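Local coordinates for extracellular ligand-binding receptor (Desulfohalobium retbaense DSM 5692, PDB 5ERE), which probably senses small solutes outside the cell, holding ketoleucine in a periplasmic-binding-protein module and cytosine in a tandem PAS-like sensor module, at residues Q411-S424 with I436-F449. Residues are numbered along the deposited sequence; the frame is centred on the assembly and turned at random.
Sequences QIIRLHETHQPVLS and IDLEHPVFDQDGGF. With CYT (6-aminopyrimidin-2(1H)-one), chain C.
Gln411 reaches Asp437 at the cytosine pocket: its NE2 donates to Asp437 OD2 over 3.0 Å, almost straight at 165°. The bond uses the anti lone pair of OD2 and leaves the amide and carboxylate planes nearly perpendicular. Asp437 OD2 also lies 3.2 Å from C6 of the cytosine. The methyl CD1 of Ile412 rests 3.3 Å from Glu439 OE2, an apolar contact against the carboxylate.

Gln411 NE2 also donates to Gln409 OE1, and Gln409 itself binds the cytosine through NE2. Serines of strand 449-457 hold the acids' other oxygens: Ser454 OG bonds Asp437 OD1 and Ser452 OG bonds Glu439 OE1. Reciprocal N-H···O bonds make Val422 and Glu439 an antiparallel hydrogen-bonded pair. Ser424 OG, set between its own backbone N and carbonyl carbon (chi1 76°), accepts from Asp437 N, 2.8 Å from N to OG, and Ser424 N returns a bond to Asp437 O.

Farther along, Pro421 CB sits over the centre of the His440 ring, 3.8 Å from its centroid, in a CH-pi contact; Asp344 holds His440 NE2. His419, leaving the helix with positive phi, stacks face-to-face on Phe449, centroids 3.9 Å apart and planes 11° from parallel. Leu415 CD2 meets the Phe449 edge at CZ. An alanine at Phe449 would remove that ring, and His419 would probably be freer to turn with Leu415 CD2 less covered.

Helix 410-418 thus lies over the Glu439 face of the PAS-like antiparallel sheet, its axis 9.3 Å from that of strand 437-443. Strand 434-443 pairs with short strand 422-423 and with strand 449-457, while on the other face Leu438 and His440 lean on the long helix 324-357.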
loop_
_atom_site.group_PDB
_atom_site.type_symbol
_atom_site.label_atom_id
_atom_site.label_comp_id
_atom_site.label_asym_id
_atom_site.label_seq_id
_atom_site.Cartn_x
_atom_site.Cartn_y
_atom_site.Cartn_z
ATOM N N GLN A 411 3.682 -14.260 33.463
ATOM C CA GLN A 411 4.393 -12.975 33.635
ATOM C C GLN A 411 4.310 -12.444 35.056
ATOM O O GLN A 411 5.222 -11.751 35.518
ATOM C CB GLN A 411 3.869 -11.915 32.656
ATOM C CG GLN A 411 2.592 -11.136 33.065
ATOM C CD GLN A 411 1.330 -11.972 32.899
ATOM O OE1 GLN A 411 1.402 -13.178 32.712
ATOM N NE2 GLN A 411 0.173 -11.314 32.895
ATOM N N ILE A 412 3.218 -12.767 35.746
ATOM C CA ILE A 412 2.966 -12.279 37.094
ATOM C C ILE A 412 3.883 -13.021 38.075
ATOM O O ILE A 412 4.419 -12.450 39.021
ATOM C CB ILE A 412 1.470 -12.475 37.513
ATOM C CG1 ILE A 412 0.532 -11.603 36.678
ATOM C CG2 ILE A 412 1.274 -12.230 39.007
ATOM C CD1 ILE A 412 0.700 -10.128 36.869
ATOM N N ILE A 413 4.035 -14.312 37.854
ATOM C CA ILE A 413 5.000 -15.093 38.600
ATOM C C ILE A 413 6.392 -14.496 38.467
ATOM O O ILE A 413 7.102 -14.292 39.463
ATOM C CB ILE A 413 4.973 -16.560 38.102
ATOM C CG1 ILE A 413 3.606 -17.179 38.434
ATOM C CG2 ILE A 413 6.074 -17.373 38.742
ATOM C CD1 ILE A 413 3.336 -18.586 37.788
ATOM N N ARG A 414 6.778 -14.185 37.239
ATOM C CA ARG A 414 8.123 -13.692 36.991
ATOM C C ARG A 414 8.348 -12.347 37.653
ATOM O O ARG A 414 9.404 -12.093 38.218
ATOM C CB ARG A 414 8.375 -13.604 35.499
ATOM C CG ARG A 414 8.481 -14.988 34.866
ATOM C CD ARG A 414 8.968 -14.939 33.447
ATOM N NE ARG A 414 7.973 -14.447 32.487
ATOM C CZ ARG A 414 8.060 -13.299 31.813
ATOM N NH1 ARG A 414 9.097 -12.484 31.966
ATOM N NH2 ARG A 414 7.108 -12.970 30.961
ATOM N N LEU A 415 7.353 -11.474 37.588
ATOM C CA LEU A 415 7.499 -10.155 38.218
ATOM C C LEU A 415 7.633 -10.319 39.735
ATOM O O LEU A 415 8.410 -9.616 40.405
ATOM C CB LEU A 415 6.315 -9.249 37.861
ATOM C CG LEU A 415 6.388 -7.817 38.432
ATOM C CD1 LEU A 415 5.830 -6.804 37.452
ATOM C CD2 LEU A 415 5.672 -7.762 39.750
ATOM N N HIS A 416 6.880 -11.268 40.274
ATOM C CA HIS A 416 6.898 -11.524 41.703
ATOM C C HIS A 416 8.232 -12.119 42.150
ATOM O O HIS A 416 8.714 -11.812 43.230
ATOM C CB HIS A 416 5.745 -12.447 42.080
ATOM C CG HIS A 416 4.435 -11.731 42.195
ATOM N ND1 HIS A 416 3.280 -12.343 42.633
ATOM C CD2 HIS A 416 4.103 -10.446 41.930
ATOM C CE1 HIS A 416 2.296 -11.465 42.645
ATOM N NE2 HIS A 416 2.771 -10.301 42.229
ATOM N N GLU A 417 8.824 -12.942 41.294
ATOM C CA GLU A 417 10.111 -13.557 41.579
ATOM C C GLU A 417 11.319 -12.685 41.226
ATOM O O GLU A 417 12.419 -12.997 41.660
ATOM C CB GLU A 417 10.207 -14.886 40.832
ATOM C CG GLU A 417 9.269 -15.959 41.342
ATOM C CD GLU A 417 9.483 -16.253 42.812
ATOM O OE1 GLU A 417 10.632 -16.568 43.183
ATOM O OE2 GLU A 417 8.512 -16.160 43.595
ATOM N N THR A 418 11.127 -11.610 40.449
ATOM C CA THR A 418 12.252 -10.754 40.029
ATOM C C THR A 418 12.128 -9.328 40.570
ATOM O O THR A 418 13.114 -8.617 40.715
ATOM C CB THR A 418 12.393 -10.696 38.459
ATOM O OG1 THR A 418 11.221 -10.106 37.859
ATOM C CG2 THR A 418 12.635 -12.110 37.868
ATOM N N HIS A 419 10.907 -8.934 40.891
ATOM C CA HIS A 419 10.551 -7.537 41.155
ATOM C C HIS A 419 11.169 -6.633 40.081
ATOM O O HIS A 419 11.683 -5.551 40.364
ATOM C CB HIS A 419 10.981 -7.111 42.569
ATOM C CG HIS A 419 10.222 -7.792 43.677
ATOM N ND1 HIS A 419 10.470 -7.540 45.012
ATOM C CD2 HIS A 419 9.232 -8.718 43.651
ATOM C CE1 HIS A 419 9.659 -8.274 45.758
ATOM N NE2 HIS A 419 8.903 -9.002 44.956
ATOM N N GLN A 420 11.132 -7.122 38.844
ATOM C CA GLN A 420 11.477 -6.337 37.677
ATOM C C GLN A 420 10.368 -6.399 36.641
ATOM O O GLN A 420 9.590 -7.344 36.640
ATOM C CB GLN A 420 12.792 -6.846 37.081
ATOM C CG GLN A 420 13.996 -6.405 37.893
ATOM C CD GLN A 420 15.248 -7.101 37.464
ATOM O OE1 GLN A 420 15.224 -8.271 37.072
ATOM N NE2 GLN A 420 16.352 -6.384 37.507
ATOM N N PRO A 421 10.328 -5.411 35.728
ATOM C CA PRO A 421 9.292 -5.357 34.693
ATOM C C PRO A 421 9.231 -6.623 33.861
ATOM O O PRO A 421 10.239 -7.288 33.680
ATOM C CB PRO A 421 9.720 -4.196 33.806
ATOM C CG PRO A 421 10.696 -3.408 34.612
ATOM C CD PRO A 421 11.349 -4.363 35.549
ATOM N N VAL A 422 8.060 -6.913 33.328
ATOM C CA VAL A 422 7.875 -8.072 32.445
ATOM C C VAL A 422 6.983 -7.702 31.257
ATOM O O VAL A 422 6.174 -6.748 31.315
ATOM C CB VAL A 422 7.272 -9.262 33.212
ATOM C CG1 VAL A 422 8.228 -9.745 34.305
ATOM C CG2 VAL A 422 5.895 -8.898 33.840
ATOM N N LEU A 423 7.166 -8.428 30.158
ATOM C CA LEU A 423 6.237 -8.424 29.035
ATOM C C LEU A 423 5.752 -9.845 28.931
ATOM O O LEU A 423 6.577 -10.749 28.854
ATOM C CB LEU A 423 6.897 -7.954 27.720
ATOM C CG LEU A 423 5.964 -7.870 26.493
ATOM C CD1 LEU A 423 4.921 -6.713 26.659
ATOM C CD2 LEU A 423 6.719 -7.704 25.204
ATOM N N SER A 424 4.432 -10.063 28.930
ATOM C CA SER A 424 3.929 -11.436 28.916
ATOM C C SER A 424 4.031 -12.070 27.530
ATOM O O SER A 424 4.161 -11.390 26.510
ATOM C CB SER A 424 2.463 -11.501 29.397
ATOM O OG SER A 424 1.573 -11.038 28.397
ATOM N N ILE A 436 -1.494 -9.601 25.358
ATOM C CA ILE A 436 -0.124 -9.358 25.846
ATOM C C ILE A 436 -0.133 -8.192 26.852
ATOM O O ILE A 436 -0.703 -7.141 26.562
ATOM C CB ILE A 436 0.850 -9.037 24.684
ATOM C CG1 ILE A 436 1.020 -10.268 23.791
ATOM C CG2 ILE A 436 2.228 -8.595 25.226
ATOM C CD1 ILE A 436 1.644 -9.956 22.446
ATOM N N ASP A 437 0.419 -8.479 28.039
ATOM C CA ASP A 437 0.466 -7.634 29.234
ATOM C C ASP A 437 1.880 -7.087 29.480
ATOM O O ASP A 437 2.842 -7.860 29.512
ATOM C CB ASP A 437 0.008 -8.478 30.447
ATOM C CG ASP A 437 -0.066 -7.672 31.757
ATOM O OD1 ASP A 437 -0.218 -6.443 31.714
ATOM O OD2 ASP A 437 0.015 -8.285 32.841
ATOM N N LEU A 438 2.022 -5.771 29.634
ATOM C CA LEU A 438 3.290 -5.175 30.056
ATOM C C LEU A 438 3.136 -4.662 31.473
ATOM O O LEU A 438 2.253 -3.827 31.736
ATOM C CB LEU A 438 3.703 -4.043 29.102
ATOM C CG LEU A 438 4.921 -3.178 29.455
ATOM C CD1 LEU A 438 6.158 -3.974 29.680
ATOM C CD2 LEU A 438 5.149 -2.197 28.325
ATOM N N GLU A 439 3.960 -5.172 32.390
ATOM C CA GLU A 439 3.869 -4.777 33.807
ATOM C C GLU A 439 5.158 -4.242 34.390
ATOM O O GLU A 439 6.246 -4.738 34.099
ATOM C CB GLU A 439 3.422 -5.945 34.676
ATOM C CG GLU A 439 2.101 -6.594 34.254
ATOM C CD GLU A 439 1.074 -6.762 35.395
ATOM O OE1 GLU A 439 1.277 -6.228 36.514
ATOM O OE2 GLU A 439 0.030 -7.420 35.156
ATOM N N HIS A 440 5.030 -3.217 35.220
ATOM C CA HIS A 440 6.152 -2.750 36.025
ATOM C C HIS A 440 5.817 -2.921 37.496
ATOM O O HIS A 440 4.673 -2.690 37.911
ATOM C CB HIS A 440 6.495 -1.289 35.726
ATOM C CG HIS A 440 7.254 -1.094 34.453
ATOM N ND1 HIS A 440 8.527 -0.566 34.425
ATOM C CD2 HIS A 440 6.934 -1.371 33.169
ATOM C CE1 HIS A 440 8.944 -0.503 33.170
ATOM N NE2 HIS A 440 7.998 -0.989 32.392
ATOM N N PRO A 441 6.822 -3.302 38.294
ATOM C CA PRO A 441 6.618 -3.357 39.739
ATOM C C PRO A 441 6.509 -1.972 40.343
ATOM O O PRO A 441 7.059 -0.988 39.820
ATOM C CB PRO A 441 7.876 -4.068 40.248
ATOM C CG PRO A 441 8.933 -3.689 39.258
ATOM C CD PRO A 441 8.227 -3.599 37.929
ATOM N N VAL A 442 5.807 -1.930 41.458
ATOM C CA VAL A 442 5.631 -0.715 42.231
ATOM C C VAL A 442 6.187 -0.856 43.632
ATOM O O VAL A 442 5.905 -1.826 44.319
ATOM C CB VAL A 442 4.146 -0.325 42.345
ATOM C CG1 VAL A 442 3.999 0.960 43.164
ATOM C CG2 VAL A 442 3.518 -0.187 40.960
ATOM N N PHE A 443 6.920 0.167 44.075
ATOM C CA PHE A 443 7.504 0.176 45.414
ATOM C C PHE A 443 7.053 1.418 46.184
ATOM O O PHE A 443 6.991 2.513 45.614
ATOM C CB PHE A 443 9.041 0.130 45.345
ATOM C CG PHE A 443 9.578 -0.971 44.468
ATOM C CD1 PHE A 443 9.714 -0.779 43.107
ATOM C CD2 PHE A 443 9.921 -2.194 45.005
ATOM C CE1 PHE A 443 10.183 -1.799 42.301
ATOM C CE2 PHE A 443 10.394 -3.197 44.216
ATOM C CZ PHE A 443 10.527 -3.000 42.860
ATOM N N ASP A 444 6.752 1.260 47.472
ATOM C CA ASP A 444 6.329 2.411 48.294
ATOM C C ASP A 444 7.509 3.350 48.569
ATOM O O ASP A 444 8.626 3.137 48.068
ATOM C CB ASP A 444 5.693 1.947 49.613
ATOM C CG ASP A 444 6.651 1.138 50.501
ATOM O OD1 ASP A 444 7.886 1.358 50.486
ATOM O OD2 ASP A 444 6.152 0.269 51.239
ATOM N N GLN A 445 7.261 4.372 49.377
ATOM C CA GLN A 445 8.254 5.404 49.669
ATOM C C GLN A 445 9.519 4.829 50.335
ATOM O O GLN A 445 10.622 5.348 50.144
ATOM C CB GLN A 445 7.621 6.490 50.552
ATOM N N ASP A 446 9.361 3.739 51.078
ATOM C CA ASP A 446 10.481 3.117 51.785
ATOM C C ASP A 446 11.167 1.983 51.013
ATOM O O ASP A 446 12.037 1.299 51.559
ATOM C CB ASP A 446 9.999 2.579 53.130
ATOM C CG ASP A 446 9.469 3.673 54.035
ATOM O OD1 ASP A 446 10.046 4.784 54.038
ATOM O OD2 ASP A 446 8.468 3.421 54.736
ATOM N N GLY A 447 10.774 1.777 49.757
ATOM C CA GLY A 447 11.385 0.753 48.921
ATOM C C GLY A 447 10.711 -0.613 48.963
ATOM O O GLY A 447 11.190 -1.569 48.361
ATOM N N GLY A 448 9.590 -0.715 49.666
ATOM C CA GLY A 448 8.911 -1.990 49.795
ATOM C C GLY A 448 8.016 -2.290 48.608
ATOM O O GLY A 448 7.286 -1.417 48.146
ATOM N N PHE A 449 8.058 -3.534 48.140
ATOM C CA PHE A 449 7.254 -3.981 47.006
ATOM C C PHE A 449 5.787 -4.052 47.376
ATOM O O PHE A 449 5.427 -4.691 48.359
ATOM C CB PHE A 449 7.749 -5.356 46.532
ATOM C CG PHE A 449 6.934 -5.960 45.416
ATOM C CD1 PHE A 449 7.077 -5.513 44.116
ATOM C CD2 PHE A 449 6.051 -6.992 45.665
ATOM C CE1 PHE A 449 6.339 -6.068 43.093
ATOM C CE2 PHE A 449 5.320 -7.558 44.644
ATOM C CZ PHE A 449 5.463 -7.093 43.353
HETATM N N3 CYT C . -5.633 -8.850 32.690
HETATM C C4 CYT C . -4.962 -7.715 32.884
HETATM N N1 CYT C . -3.713 -10.087 33.366
HETATM C C2 CYT C . -5.041 -10.057 32.920
HETATM O O2 CYT C . -5.642 -11.135 32.709
HETATM N N4 CYT C . -5.619 -6.544 32.647
HETATM C C5 CYT C . -3.599 -7.721 33.343
HETATM C C6 CYT C . -3.019 -8.912 33.568
#